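Mll2253 protein (Mesorhizobium loti, PDB 3Q63) is of unknown function but belongs to the AHA1 family, whose helix-grip fold suggests that it may bind a small hydrophobic ligand or a partner protein. Local coordinates at the interface of chains A and B. Coordinates in Å, arbitrary orientation; residue numbers count along the deposited sequence, not the author numbering. Chains: chain A/B, Mll2253 protein.

The interface of chains A and B. Residues chain A 52, 54, 58, 60, 62; chain B 80, 82, 87.
Two neighbouring strands of chain A, 50-54 and 60-69, present A:Asn52, A:Ser54, A:Val60 and A:Asp62 to B:Leu80, B:His82 and B:Phe87 of a loop from chain B, so the contact is of the strand-against-loop type. B:Phe87 hides 69 Å² against chain A. Its ring lies with one face under A:Val60, whose CG2 methyl sits over the ring centre, 4.0 Å from the centroid, a CH-pi contact. That methyl is anti to the backbone N, while CG1 (chi1 54°) points to the other two chain B side chains, reaching B:Leu80 CD2 at 3.6 Å and the CD2 carbon of the B:His82 imidazole at 3.8 Å. From the face that A:Val60 covers, but outside the ring outline, A:Ser54 CB approaches B:Phe87 CE1 obliquely, and the amide oxygen OD1 of A:Asn52 likewise comes to 3.7 Å from CE2, with amide and ring planes 48° apart. A direct polar link is the hydrogen bond from B:His82 NE2 to A:Asp62 OD2, 2.8 Å long and nearly straight at 164°. OD2 offers its syn lone pair and sits at the imidazole edge, close to the ring plane, while the carboxylate as a whole is turned steeply against the ring. Within chain B, B:Phe87 CB lies over one imidazole face, toward its rim, and may restrict tilting on that side. Were A:Asp62 replaced by an alanine, B:His82 NE2 would probably lose this acceptor across the interface and the imidazole would be freer to turn. A water joins the backbone oxygens of A:Gly58 and B:Phe87, at 2.7 Å from A:Gly58 O, bridging two carbonyl oxygens, to both of which it can donate. Repeated with the chains exchanged by the two-fold, this apolar cluster with its directional bond at one side helps hold the deposited dimer together; the structure alone does not show whether that dimer forms in solution.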
ATOM      1  N   ASN A  52       4.317  13.401   2.206  1.00 17.20           N
ATOM      2  CA  ASN A  52       3.479  12.272   1.850  1.00 18.73           C
ATOM      3  C   ASN A  52       4.139  10.952   2.178  1.00 17.44           C
ATOM      4  O   ASN A  52       5.361  10.847   2.275  1.00 19.65           O
ATOM      5  CB  ASN A  52       3.141  12.268   0.360  1.00 16.30           C
ATOM      6  CG  ASN A  52       2.482  13.539  -0.087  1.00 16.48           C
ATOM      7  OD1 ASN A  52       3.155  14.490  -0.482  1.00 15.46           O
ATOM      8  ND2 ASN A  52       1.152  13.573  -0.021  1.00 14.40           N
ATOM      9  N   SER A  54       3.857   7.160   0.662  1.00 16.26           N
ATOM     10  CA  SER A  54       3.320   6.464  -0.500  1.00 20.03           C
ATOM     11  C   SER A  54       3.853   5.055  -0.720  1.00 20.97           C
ATOM     12  O   SER A  54       4.911   4.676  -0.210  1.00 22.42           O
ATOM     13  CB  SER A  54       3.577   7.298  -1.762  1.00 20.25           C
ATOM     14  OG  SER A  54       4.966   7.495  -1.980  1.00 16.92           O
ATOM     15  N   GLY A  58       1.132   3.191  -6.044  1.00 20.38           N
ATOM     16  CA  GLY A  58       0.365   4.417  -6.216  1.00 21.08           C
ATOM     17  C   GLY A  58      -0.368   4.981  -5.009  1.00 21.00           C
ATOM     18  O   GLY A  58      -0.634   6.181  -4.959  1.00 21.38           O
ATOM     19  N   VAL A  60      -1.256   6.675  -1.611  1.00 16.05           N
ATOM     20  CA  VAL A  60      -0.546   7.771  -0.970  1.00 16.81           C
ATOM     21  C   VAL A  60      -1.384   8.401   0.122  1.00 16.61           C
ATOM     22  O   VAL A  60      -2.615   8.399   0.051  1.00 17.40           O
ATOM     23  CB  VAL A  60      -0.181   8.861  -2.014  1.00 18.07           C
ATOM     24  CG1 VAL A  60      -1.432   9.285  -2.760  1.00 16.79           C
ATOM     25  CG2 VAL A  60       0.462  10.063  -1.338  1.00 17.83           C
ATOM     26  N   ASP A  62      -1.561  11.984   2.793  1.00 14.77           N
ATOM     27  CA  ASP A  62      -1.149  13.377   2.951  1.00 15.07           C
ATOM     28  C   ASP A  62      -0.962  13.623   4.447  1.00 16.76           C
ATOM     29  O   ASP A  62      -1.868  13.346   5.241  1.00 14.93           O
ATOM     30  CB  ASP A  62      -2.218  14.332   2.426  1.00 17.29           C
ATOM     31  CG  ASP A  62      -2.333  14.314   0.907  1.00 20.40           C
ATOM     32  OD1 ASP A  62      -3.121  15.112   0.370  1.00 28.54           O
ATOM     33  OD2 ASP A  62      -1.644  13.506   0.253  1.00 24.29           O
TER
ATOM     34  N   LEU B  80      -5.929   7.306  -9.192  1.00 18.90           N
ATOM     35  CA  LEU B  80      -5.945   7.924  -7.878  1.00 21.75           C
ATOM     36  C   LEU B  80      -5.954   9.435  -8.105  1.00 21.29           C
ATOM     37  O   LEU B  80      -4.984  10.005  -8.607  1.00 22.85           O
ATOM     38  CB  LEU B  80      -4.716   7.460  -7.090  1.00 22.24           C
ATOM     39  CG  LEU B  80      -4.684   7.732  -5.594  1.00 26.38           C
ATOM     40  CD1 LEU B  80      -3.982   6.589  -4.871  1.00 27.05           C
ATOM     41  CD2 LEU B  80      -3.981   9.049  -5.351  1.00 24.71           C
ATOM     42  N   HIS B  82      -5.498  13.066  -7.162  1.00 21.72           N
ATOM     43  CA  HIS B  82      -4.737  13.797  -6.151  1.00 24.15           C
ATOM     44  C   HIS B  82      -4.409  15.193  -6.656  1.00 26.08           C
ATOM     45  O   HIS B  82      -4.144  15.396  -7.843  1.00 23.74           O
ATOM     46  CB  HIS B  82      -3.447  13.040  -5.809  1.00 21.98           C
ATOM     47  CG  HIS B  82      -2.806  13.466  -4.523  1.00 22.99           C
ATOM     48  ND1 HIS B  82      -2.083  14.635  -4.395  1.00 21.66           N
ATOM     49  CD2 HIS B  82      -2.740  12.854  -3.315  1.00 19.69           C
ATOM     50  CE1 HIS B  82      -1.594  14.719  -3.169  1.00 22.30           C
ATOM     51  NE2 HIS B  82      -1.979  13.650  -2.494  1.00 21.23           N
ATOM     52  N   PHE B  87       1.238  12.662  -7.914  1.00 28.81           N
ATOM     53  CA  PHE B  87       0.484  11.527  -7.393  1.00 28.80           C
ATOM     54  C   PHE B  87      -0.843  11.284  -8.107  1.00 28.96           C
ATOM     55  O   PHE B  87      -1.422  10.202  -7.997  1.00 29.27           O
ATOM     56  CB  PHE B  87       0.229  11.718  -5.895  1.00 27.18           C
ATOM     57  CG  PHE B  87       1.471  11.642  -5.060  1.00 26.63           C
ATOM     58  CD1 PHE B  87       2.147  10.441  -4.910  1.00 26.99           C
ATOM     59  CD2 PHE B  87       1.982  12.777  -4.442  1.00 27.25           C
ATOM     60  CE1 PHE B  87       3.317  10.368  -4.156  1.00 27.72           C
ATOM     61  CE2 PHE B  87       3.150  12.716  -3.686  1.00 25.73           C
ATOM     62  CZ  PHE B  87       3.818  11.509  -3.544  1.00 24.96           C
TER
HETATM   63  O   HOH W   1      -0.104   7.839  -7.052  1.00 27.72           O